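Local structure of monoglyceride lipase (Saccharomyces cerevisiae, 4ZWN) at residues F41-G47 and Q96-T102; R61-I67 and I136-G142; S91-D95 and F123-N127. The protein hydrolyses monoacylglycerols to free fatty acids and glycerol, with a strong preference for monounsaturated substrates, and also takes part in the breakdown of fatty acid ethyl esters. The protein carries 2 engineered substitutions. All coordinates share one frame; numbering follows the deposited sequence.

Contact 1: F41-G47 and Q96-T102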
loop_
_atom_site.group_PDB
_atom_site.type_symbol
_atom_site.label_atom_id
_atom_site.label_comp_id
_atom_site.label_asym_id
_atom_site.label_seq_id
_atom_site.Cartn_x
_atom_site.Cartn_y
_atom_site.Cartn_z
ATOM N N PHE A 41 15.413 -11.697 -7.405
ATOM C CA PHE A 41 16.160 -11.060 -6.327
ATOM C C PHE A 41 16.024 -11.855 -5.035
ATOM O O PHE A 41 14.912 -12.135 -4.587
ATOM C CB PHE A 41 15.686 -9.620 -6.107
ATOM C CG PHE A 41 16.324 -8.945 -4.923
ATOM C CD1 PHE A 41 17.594 -8.400 -5.022
ATOM C CD2 PHE A 41 15.651 -8.848 -3.716
ATOM C CE1 PHE A 41 18.187 -7.776 -3.937
ATOM C CE2 PHE A 41 16.238 -8.223 -2.624
ATOM C CZ PHE A 41 17.509 -7.688 -2.735
ATOM N N ASP A 42 17.168 -12.213 -4.457
ATOM C CA ASP A 42 17.239 -12.895 -3.166
ATOM C C ASP A 42 16.308 -14.103 -3.089
ATOM O O ASP A 42 15.548 -14.255 -2.135
ATOM C CB ASP A 42 16.924 -11.915 -2.035
ATOM C CG ASP A 42 17.358 -12.432 -0.678
ATOM O OD1 ASP A 42 18.273 -13.282 -0.633
ATOM O OD2 ASP A 42 16.786 -11.991 0.341
ATOM N N GLY A 43 16.365 -14.950 -4.111
ATOM C CA GLY A 43 15.646 -16.210 -4.101
ATOM C C GLY A 43 14.159 -16.110 -4.381
ATOM O O GLY A 43 13.386 -16.972 -3.962
ATOM N N ALA A 44 13.752 -15.064 -5.090
ATOM C CA ALA A 44 12.349 -14.914 -5.460
ATOM C C ALA A 44 12.200 -14.269 -6.835
ATOM O O ALA A 44 12.975 -13.386 -7.206
ATOM C CB ALA A 44 11.609 -14.105 -4.408
ATOM N N LYS A 45 11.205 -14.723 -7.589
ATOM C CA LYS A 45 10.921 -14.159 -8.902
ATOM C C LYS A 45 9.792 -13.144 -8.792
ATOM O O LYS A 45 8.616 -13.505 -8.787
ATOM C CB LYS A 45 10.557 -15.257 -9.905
ATOM C CG LYS A 45 10.503 -14.770 -11.345
ATOM C CD LYS A 45 10.083 -15.866 -12.311
ATOM C CE LYS A 45 8.612 -16.212 -12.155
ATOM N NZ LYS A 45 8.133 -17.099 -13.252
ATOM N N PHE A 46 10.162 -11.872 -8.696
ATOM C CA PHE A 46 9.195 -10.802 -8.491
ATOM C C PHE A 46 8.494 -10.390 -9.783
ATOM O O PHE A 46 9.141 -10.005 -10.757
ATOM C CB PHE A 46 9.879 -9.581 -7.870
ATOM C CG PHE A 46 10.336 -9.792 -6.457
ATOM C CD1 PHE A 46 11.597 -10.295 -6.188
ATOM C CD2 PHE A 46 9.506 -9.480 -5.395
ATOM C CE1 PHE A 46 12.019 -10.488 -4.886
ATOM C CE2 PHE A 46 9.924 -9.670 -4.090
ATOM C CZ PHE A 46 11.181 -10.176 -3.837
ATOM N N GLY A 47 7.167 -10.471 -9.782
ATOM C CA GLY A 47 6.377 -9.916 -10.864
ATOM C C GLY A 47 6.163 -8.433 -10.621
ATOM O O GLY A 47 5.813 -8.028 -9.512
ATOM N N GLN A 96 4.762 -8.362 -3.831
ATOM C CA GLN A 96 5.781 -8.562 -2.807
ATOM C C GLN A 96 5.967 -10.039 -2.487
ATOM O O GLN A 96 5.117 -10.868 -2.817
ATOM C CB GLN A 96 5.417 -7.801 -1.530
ATOM C CG GLN A 96 5.186 -6.313 -1.723
ATOM C CD GLN A 96 4.708 -5.636 -0.453
ATOM O OE1 GLN A 96 5.426 -5.589 0.546
ATOM N NE2 GLN A 96 3.486 -5.117 -0.482
ATOM N N ARG A 97 7.087 -10.357 -1.844
ATOM C CA ARG A 97 7.364 -11.718 -1.408
ATOM C C ARG A 97 6.251 -12.212 -0.488
ATOM O O ARG A 97 5.946 -11.584 0.524
ATOM C CB ARG A 97 8.718 -11.789 -0.697
ATOM C CG ARG A 97 9.195 -13.200 -0.388
ATOM C CD ARG A 97 10.504 -13.170 0.386
ATOM N NE ARG A 97 11.524 -12.383 -0.301
ATOM C CZ ARG A 97 12.503 -12.900 -1.037
ATOM N NH1 ARG A 97 12.610 -14.214 -1.179
ATOM N NH2 ARG A 97 13.384 -12.102 -1.625
ATOM N N GLY A 98 5.641 -13.331 -0.859
ATOM C CA GLY A 98 4.551 -13.898 -0.089
ATOM C C GLY A 98 3.199 -13.619 -0.713
ATOM O O GLY A 98 2.172 -14.107 -0.237
ATOM N N ALA A 99 3.199 -12.841 -1.791
ATOM C CA ALA A 99 1.952 -12.402 -2.407
ATOM C C ALA A 99 1.991 -12.466 -3.931
ATOM O O ALA A 99 3.062 -12.553 -4.534
ATOM C CB ALA A 99 1.621 -10.988 -1.954
ATOM N N GLY A 100 0.810 -12.421 -4.541
ATOM C CA GLY A 100 0.683 -12.334 -5.986
ATOM C C GLY A 100 1.356 -13.454 -6.753
ATOM O O GLY A 100 1.400 -14.593 -6.291
ATOM N N VAL A 101 1.885 -13.122 -7.928
ATOM C CA VAL A 101 2.545 -14.102 -8.783
ATOM C C VAL A 101 3.995 -14.328 -8.363
ATOM O O VAL A 101 4.672 -15.214 -8.886
ATOM C CB VAL A 101 2.512 -13.671 -10.267
ATOM C CG1 VAL A 101 1.075 -13.511 -10.744
ATOM C CG2 VAL A 101 3.294 -12.382 -10.465
ATOM N N THR A 102 4.467 -13.522 -7.417
ATOM C CA THR A 102 5.827 -13.644 -6.902
ATOM C C THR A 102 5.996 -14.914 -6.076
ATOM O O THR A 102 7.008 -15.608 -6.181
ATOM C CB THR A 102 6.212 -12.426 -6.037
ATOM O OG1 THR A 102 6.216 -11.245 -6.847
ATOM C CG2 THR A 102 7.592 -12.612 -5.418
#
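The backbone carbonyl carbon of Q96 lies obliquely beside CE2 of F46, where the loop that follows strand 89-94 of this alpha/beta-hydrolase fold packs against the hairpin of strands 37-41 and 44-51. Q96 also begins a type II beta turn, closed by A99 N bonding to Q96 O; G98 takes its third position, where a positive phi suits glycine. R97 does the reaching. Its CG stands anti to the backbone N (chi1 -171°), and the chain, extended as far as its bend at chi3, carries the guanidinium to the hairpin turn at D42 and G43. There NH1 and NH2 of R97 both donate to D42 O, each at 3.1 Å, an end-on grip of two nitrogens on one oxygen from the same face of its carbonyl plane. A weak bond of 3.3 Å runs from R97 NH2 to F41 O. The D42 carboxylate contributes by charge alone, since OD2 is distant and well out of the guanidinium plane; the firmer acidic partner is D119 of helix 113-134, paired with NE. A44, small enough to slip beneath the cation, sets CB over one guanidinium face, 3.4 Å from R97 NH1. The F46 ring, turned 79° to that group, meets NH2 at its edge, with CZ 3.7 Å from R97 NH2. Further along, V101 CG2 packs on G47 CA at 4.0 Å; any beta carbon on G47 would clash with it, which makes glycine fitting there. T102 closes the contact with both branches of its side chain. Its methyl CG2 sits over a face of the F46 ring, a CH-pi contact 4.1 Å from the centroid, while OG1 bonds to D95 O and accepts G47 N at 3.2 Å with an N-H...O angle of 154°.

Contact 2: R61-I67 and I136-G142; sequences RGRVLLI and IPLFMWG
With CG anti to its backbone N (chi1 175°), W141 swings its indole alongside L66, whose own CG lies beside the backbone N and opposite the carbonyl carbon (chi1 -51°). L66 CD2 thereby comes 3.6 Å from W141 CB and also packs on CE3, while V64, two residues earlier on the same face, brings CG1 to 3.7 Å from W141 CB. These side chains and F139 share one face of two adjacent parallel strands, 62-67 and 138-142, in the central sheet of the alpha/beta hydrolase; L80 of helix 78-86 touches both L66 and W141. Were W141 an alanine, L66 CB and CD2 would probably face a gap where CE3 had been, and F305 would lose its edge-to-face partner.

Five nearly straight backbone hydrogen bonds join the strands, whose directions differ by 27°. They alternate in parallel fashion: W141 N gives to L65 O at 2.8 Å, and I67 N to W141 O at 2.7 Å. G62 suits the strand entrance, since a beta carbon there would press on P137 CG and F139 CE1.

The other face carries R63, L65, I67, L138 and M140. I67 CD1 rests 3.9 Å from M140 CG. The aliphatic root of R63 meets L138, with R63 CB 4.1 Å from L138 CD1. NE of R63 is salt-bridged to E90, and NH1 to E130 and hydrogen-bonded to N127, which probably offsets the cost of burying the charge. Apolar side chains on both faces and bonded peptides between them are consistent with a firmly held strand end at G142, the first glycine of the GXSXG motif that holds the probable nucleophile.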
loop_
_atom_site.group_PDB
_atom_site.type_symbol
_atom_site.label_atom_id
_atom_site.label_comp_id
_atom_site.label_asym_id
_atom_site.label_seq_id
_atom_site.Cartn_x
_atom_site.Cartn_y
_atom_site.Cartn_z
ATOM N N ARG A 61 5.553 14.205 -14.613
ATOM C CA ARG A 61 5.710 15.075 -13.453
ATOM C C ARG A 61 6.418 14.337 -12.326
ATOM O O ARG A 61 7.144 14.939 -11.536
ATOM C CB ARG A 61 4.355 15.586 -12.971
ATOM C CG ARG A 61 3.630 16.462 -13.970
ATOM C CD ARG A 61 2.354 16.994 -13.359
ATOM N NE ARG A 61 2.630 17.756 -12.146
ATOM C CZ ARG A 61 2.682 19.082 -12.096
ATOM N NH1 ARG A 61 2.467 19.797 -13.192
ATOM N NH2 ARG A 61 2.942 19.695 -10.950
ATOM N N GLY A 62 6.195 13.027 -12.258
ATOM C CA GLY A 62 6.805 12.192 -11.241
ATOM C C GLY A 62 6.398 10.731 -11.340
ATOM O O GLY A 62 5.492 10.372 -12.097
ATOM N N ARG A 63 7.076 9.881 -10.576
ATOM C CA ARG A 63 6.731 8.463 -10.520
ATOM C C ARG A 63 6.291 8.069 -9.112
ATOM O O ARG A 63 6.878 8.513 -8.124
ATOM C CB ARG A 63 7.914 7.599 -10.963
ATOM C CG ARG A 63 7.600 6.108 -11.023
ATOM C CD ARG A 63 8.810 5.290 -11.435
ATOM N NE ARG A 63 9.299 5.667 -12.758
ATOM C CZ ARG A 63 10.207 4.977 -13.442
ATOM N NH1 ARG A 63 10.721 3.867 -12.928
ATOM N NH2 ARG A 63 10.597 5.392 -14.641
ATOM N N VAL A 64 5.256 7.237 -9.022
ATOM C CA VAL A 64 4.783 6.762 -7.725
ATOM C C VAL A 64 5.005 5.260 -7.557
ATOM O O VAL A 64 4.544 4.456 -8.368
ATOM C CB VAL A 64 3.284 7.066 -7.514
ATOM C CG1 VAL A 64 2.910 6.846 -6.061
ATOM C CG2 VAL A 64 2.958 8.494 -7.926
ATOM N N LEU A 65 5.719 4.894 -6.496
ATOM C CA LEU A 65 5.944 3.498 -6.140
ATOM C C LEU A 65 4.783 2.990 -5.282
ATOM O O LEU A 65 4.533 3.509 -4.194
ATOM C CB LEU A 65 7.270 3.347 -5.388
ATOM C CG LEU A 65 8.079 2.049 -5.507
ATOM C CD1 LEU A 65 9.293 2.106 -4.593
ATOM C CD2 LEU A 65 7.248 0.814 -5.208
ATOM N N LEU A 66 4.084 1.967 -5.761
ATOM C CA LEU A 66 2.921 1.462 -5.042
ATOM C C LEU A 66 3.235 0.197 -4.245
ATOM O O LEU A 66 3.667 -0.813 -4.800
ATOM C CB LEU A 66 1.772 1.195 -6.015
ATOM C CG LEU A 66 1.399 2.334 -6.971
ATOM C CD1 LEU A 66 0.111 2.015 -7.701
ATOM C CD2 LEU A 66 1.271 3.654 -6.238
ATOM N N ILE A 67 3.016 0.266 -2.936
ATOM C CA ILE A 67 3.176 -0.888 -2.061
ATOM C C ILE A 67 1.806 -1.453 -1.702
ATOM O O ILE A 67 1.078 -0.862 -0.902
ATOM C CB ILE A 67 3.935 -0.531 -0.772
ATOM C CG1 ILE A 67 5.200 0.263 -1.097
ATOM C CG2 ILE A 67 4.273 -1.791 0.016
ATOM C CD1 ILE A 67 5.958 0.728 0.122
ATOM N N ILE A 136 13.129 13.086 -12.516
ATOM C CA ILE A 136 11.772 13.138 -11.979
ATOM C C ILE A 136 11.711 12.597 -10.550
ATOM O O ILE A 136 12.451 11.680 -10.193
ATOM C CB ILE A 136 10.780 12.351 -12.864
ATOM C CG1 ILE A 136 11.137 10.867 -12.889
ATOM C CG2 ILE A 136 10.756 12.920 -14.274
ATOM C CD1 ILE A 136 10.133 10.021 -13.624
ATOM N N PRO A 137 10.826 13.176 -9.726
ATOM C CA PRO A 137 10.700 12.786 -8.318
ATOM C C PRO A 137 10.046 11.419 -8.136
ATOM O O PRO A 137 9.180 11.031 -8.926
ATOM C CB PRO A 137 9.820 13.890 -7.732
ATOM C CG PRO A 137 8.999 14.355 -8.885
ATOM C CD PRO A 137 9.906 14.273 -10.077
ATOM N N LEU A 138 10.468 10.701 -7.100
ATOM C CA LEU A 138 9.904 9.396 -6.779
ATOM C C LEU A 138 9.101 9.456 -5.488
ATOM O O LEU A 138 9.644 9.753 -4.423
ATOM C CB LEU A 138 11.008 8.346 -6.654
ATOM C CG LEU A 138 10.541 6.929 -6.320
ATOM C CD1 LEU A 138 9.660 6.375 -7.433
ATOM C CD2 LEU A 138 11.729 6.016 -6.066
ATOM N N PHE A 139 7.806 9.174 -5.590
ATOM C CA PHE A 139 6.924 9.169 -4.429
ATOM C C PHE A 139 6.603 7.740 -4.007
ATOM O O PHE A 139 6.686 6.815 -4.815
ATOM C CB PHE A 139 5.633 9.938 -4.727
ATOM C CG PHE A 139 5.843 11.409 -4.965
ATOM C CD1 PHE A 139 6.119 11.889 -6.236
ATOM C CD2 PHE A 139 5.759 12.311 -3.918
ATOM C CE1 PHE A 139 6.313 13.241 -6.456
ATOM C CE2 PHE A 139 5.953 13.663 -4.132
ATOM C CZ PHE A 139 6.228 14.129 -5.403
ATOM N N MET A 140 6.239 7.566 -2.740
ATOM C CA MET A 140 5.932 6.243 -2.210
ATOM C C MET A 140 4.501 6.176 -1.678
ATOM O O MET A 140 4.083 7.006 -0.872
ATOM C CB MET A 140 6.932 5.862 -1.112
ATOM C CG MET A 140 6.698 4.486 -0.500
ATOM S SD MET A 140 8.003 3.989 0.646
ATOM C CE MET A 140 9.390 3.818 -0.472
ATOM N N TRP A 141 3.761 5.174 -2.142
ATOM C CA TRP A 141 2.358 4.987 -1.787
ATOM C C TRP A 141 2.148 3.579 -1.249
ATOM O O TRP A 141 2.757 2.629 -1.733
ATOM C CB TRP A 141 1.469 5.234 -3.007
ATOM C CG TRP A 141 -0.001 4.965 -2.819
ATOM C CD1 TRP A 141 -0.970 5.886 -2.540
ATOM C CD2 TRP A 141 -0.672 3.702 -2.937
ATOM N NE1 TRP A 141 -2.198 5.274 -2.464
ATOM C CE2 TRP A 141 -2.044 3.934 -2.702
ATOM C CE3 TRP A 141 -0.247 2.397 -3.209
ATOM C CZ2 TRP A 141 -2.993 2.911 -2.733
ATOM C CZ3 TRP A 141 -1.192 1.380 -3.239
ATOM C CH2 TRP A 141 -2.548 1.645 -3.002
ATOM N N GLY A 142 1.288 3.444 -0.247
ATOM C CA GLY A 142 1.003 2.143 0.323
ATOM C C GLY A 142 -0.403 2.054 0.877
ATOM O O GLY A 142 -0.913 3.019 1.445
#

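Contact 3: S91-D95 and F123-N127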
loop_
_atom_site.group_PDB
_atom_site.type_symbol
_atom_site.label_atom_id
_atom_site.label_comp_id
_atom_site.label_asym_id
_atom_site.label_seq_id
_atom_site.Cartn_x
_atom_site.Cartn_y
_atom_site.Cartn_z
ATOM N N SER A 91 3.792 5.005 -12.705
ATOM C CA SER A 91 3.609 4.121 -11.562
ATOM C C SER A 91 4.534 2.918 -11.640
ATOM O O SER A 91 4.854 2.429 -12.725
ATOM C CB SER A 91 2.159 3.642 -11.464
ATOM O OG SER A 91 1.273 4.705 -11.172
ATOM N N PHE A 92 4.963 2.447 -10.476
ATOM C CA PHE A 92 5.691 1.197 -10.377
ATOM C C PHE A 92 5.150 0.407 -9.200
ATOM O O PHE A 92 5.074 0.917 -8.082
ATOM C CB PHE A 92 7.194 1.432 -10.213
ATOM C CG PHE A 92 8.015 0.167 -10.272
ATOM C CD1 PHE A 92 8.196 -0.614 -9.142
ATOM C CD2 PHE A 92 8.599 -0.240 -11.461
ATOM C CE1 PHE A 92 8.946 -1.777 -9.197
ATOM C CE2 PHE A 92 9.348 -1.401 -11.522
ATOM C CZ PHE A 92 9.522 -2.170 -10.390
ATOM N N THR A 93 4.766 -0.836 -9.457
ATOM C CA THR A 93 4.337 -1.724 -8.391
ATOM C C THR A 93 4.889 -3.118 -8.633
ATOM O O THR A 93 5.249 -3.474 -9.755
ATOM C CB THR A 93 2.799 -1.777 -8.271
ATOM O OG1 THR A 93 2.436 -2.468 -7.069
ATOM C CG2 THR A 93 2.185 -2.488 -9.466
ATOM N N PHE A 94 4.969 -3.903 -7.568
ATOM C CA PHE A 94 5.444 -5.272 -7.673
ATOM C C PHE A 94 4.714 -6.139 -6.663
ATOM O O PHE A 94 4.397 -5.684 -5.564
ATOM C CB PHE A 94 6.960 -5.341 -7.452
ATOM C CG PHE A 94 7.394 -4.952 -6.063
ATOM C CD1 PHE A 94 7.553 -3.621 -5.718
ATOM C CD2 PHE A 94 7.650 -5.923 -5.106
ATOM C CE1 PHE A 94 7.952 -3.262 -4.443
ATOM C CE2 PHE A 94 8.051 -5.573 -3.830
ATOM C CZ PHE A 94 8.203 -4.241 -3.497
ATOM N N ASP A 95 4.426 -7.378 -7.043
ATOM C CA ASP A 95 3.883 -8.337 -6.095
ATOM C C ASP A 95 4.984 -8.687 -5.102
ATOM O O ASP A 95 6.025 -9.215 -5.483
ATOM C CB ASP A 95 3.360 -9.591 -6.806
ATOM C CG ASP A 95 2.120 -9.317 -7.649
ATOM O OD1 ASP A 95 1.542 -8.214 -7.538
ATOM O OD2 ASP A 95 1.713 -10.215 -8.415
ATOM N N PHE A 123 13.834 -2.372 -5.049
ATOM C CA PHE A 123 12.964 -1.771 -6.053
ATOM C C PHE A 123 12.917 -0.256 -5.928
ATOM O O PHE A 123 12.578 0.439 -6.885
ATOM C CB PHE A 123 11.555 -2.351 -5.955
ATOM C CG PHE A 123 11.458 -3.767 -6.434
ATOM C CD1 PHE A 123 11.440 -4.050 -7.792
ATOM C CD2 PHE A 123 11.396 -4.816 -5.534
ATOM C CE1 PHE A 123 11.357 -5.353 -8.242
ATOM C CE2 PHE A 123 11.313 -6.122 -5.976
ATOM C CZ PHE A 123 11.293 -6.391 -7.333
ATOM N N VAL A 124 13.256 0.250 -4.749
ATOM C CA VAL A 124 13.411 1.685 -4.564
ATOM C C VAL A 124 14.608 2.160 -5.378
ATOM O O VAL A 124 14.511 3.117 -6.146
ATOM C CB VAL A 124 13.598 2.063 -3.078
ATOM C CG1 VAL A 124 14.199 3.453 -2.950
ATOM C CG2 VAL A 124 12.275 1.982 -2.338
ATOM N N GLU A 125 15.732 1.466 -5.222
ATOM C CA GLU A 125 16.958 1.823 -5.927
ATOM C C GLU A 125 16.827 1.655 -7.437
ATOM O O GLU A 125 17.448 2.390 -8.203
ATOM C CB GLU A 125 18.124 0.989 -5.409
ATOM C CG GLU A 125 18.477 1.281 -3.967
ATOM C CD GLU A 125 19.537 0.347 -3.433
ATOM O OE1 GLU A 125 19.903 -0.606 -4.154
ATOM O OE2 GLU A 125 20.004 0.566 -2.295
ATOM N N LYS A 126 16.021 0.685 -7.856
ATOM C CA LYS A 126 15.760 0.461 -9.274
ATOM C C LYS A 126 15.042 1.658 -9.883
ATOM O O LYS A 126 15.444 2.173 -10.929
ATOM C CB LYS A 126 14.926 -0.807 -9.473
ATOM C CG LYS A 126 14.551 -1.101 -10.921
ATOM C CD LYS A 126 13.599 -2.291 -11.006
ATOM C CE LYS A 126 13.598 -2.931 -12.392
ATOM N NZ LYS A 126 13.028 -2.047 -13.445
ATOM N N ASN A 127 13.977 2.096 -9.221
ATOM C CA ASN A 127 13.205 3.240 -9.689
ATOM C C ASN A 127 13.976 4.543 -9.533
ATOM O O ASN A 127 13.862 5.443 -10.365
ATOM C CB ASN A 127 11.874 3.326 -8.943
ATOM C CG ASN A 127 10.883 2.283 -9.409
ATOM O OD1 ASN A 127 10.211 2.464 -10.422
ATOM N ND2 ASN A 127 10.785 1.184 -8.670
#
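F92 packs on F123 and N127, and F94 on F123, in a buried strand-on-helix contact: one face of strand 89-94 in the central alpha/beta-hydrolase sheet meets helix 113-134, the connecting helix of the beta-alpha-beta crossover to strand 138-143. The short axes pass 10.3 Å apart and run roughly antiparallel, at 154°, as expected where a helix carries the chain back over the sheet. F92, F94 and F123 form an aromatic cluster at its core. F94 holds CG between its backbone N and carbonyl carbon (chi1 65°), which brings its ring face-on to F123. The two rings form a face-to-face stack, centroids 4.2 Å apart and planes at 17°, with F94 CD2 lying 3.8 Å from F123 CE2. The F123 ring is further walled by F46, edge-to-face, from strand 44-51. F92 instead swings CG anti to its backbone N, and its CE1 comes 3.7 Å from CD1 of F123.

One face of the F92 ring is covered by N127. The amide stands steeply against it, ND2 lying off-centre toward the rim, 3.2 Å from F92 CD1, while OD1 is close to CG and CB. K126 adds its aliphatic part, CD to F92 CZ at 4.1 Å, and turns its amine to E130; a long lysine suits a place that is apolar near the sheet and polar farther out. Asparagine suits its buried position because both ends of the amide are used: OD1 accepts a bond from strand 62-67, and ND2 turns back to the helix's own backbone. There F123 O takes two bonds from opposite faces of its plane, one from N127 N at 3.2 Å and one from N127 ND2 at 2.6 Å.

The three contacts meet on one sheet, where strand 89-94 lies between 44-51 and 62-67. Contacts 2 and 3, with centres 9 Å apart, are joined by L66 N to F92 O at 2.7 Å and by R63 NH1 to N127 OD1 at 2.9 Å. The centres of contacts 1 and 3 are 12 Å apart, and D95 bridges them: its N is 2.9 Å from G47 O and its O 2.5 Å from T102 OG1. Contacts 1 and 2 both lie near the probable nucleophile S144: the side chain of Q96 is about 9 Å from that of S144, and G142 lies about 8 Å from the S144 side chain. Contact 3 lies away from the site.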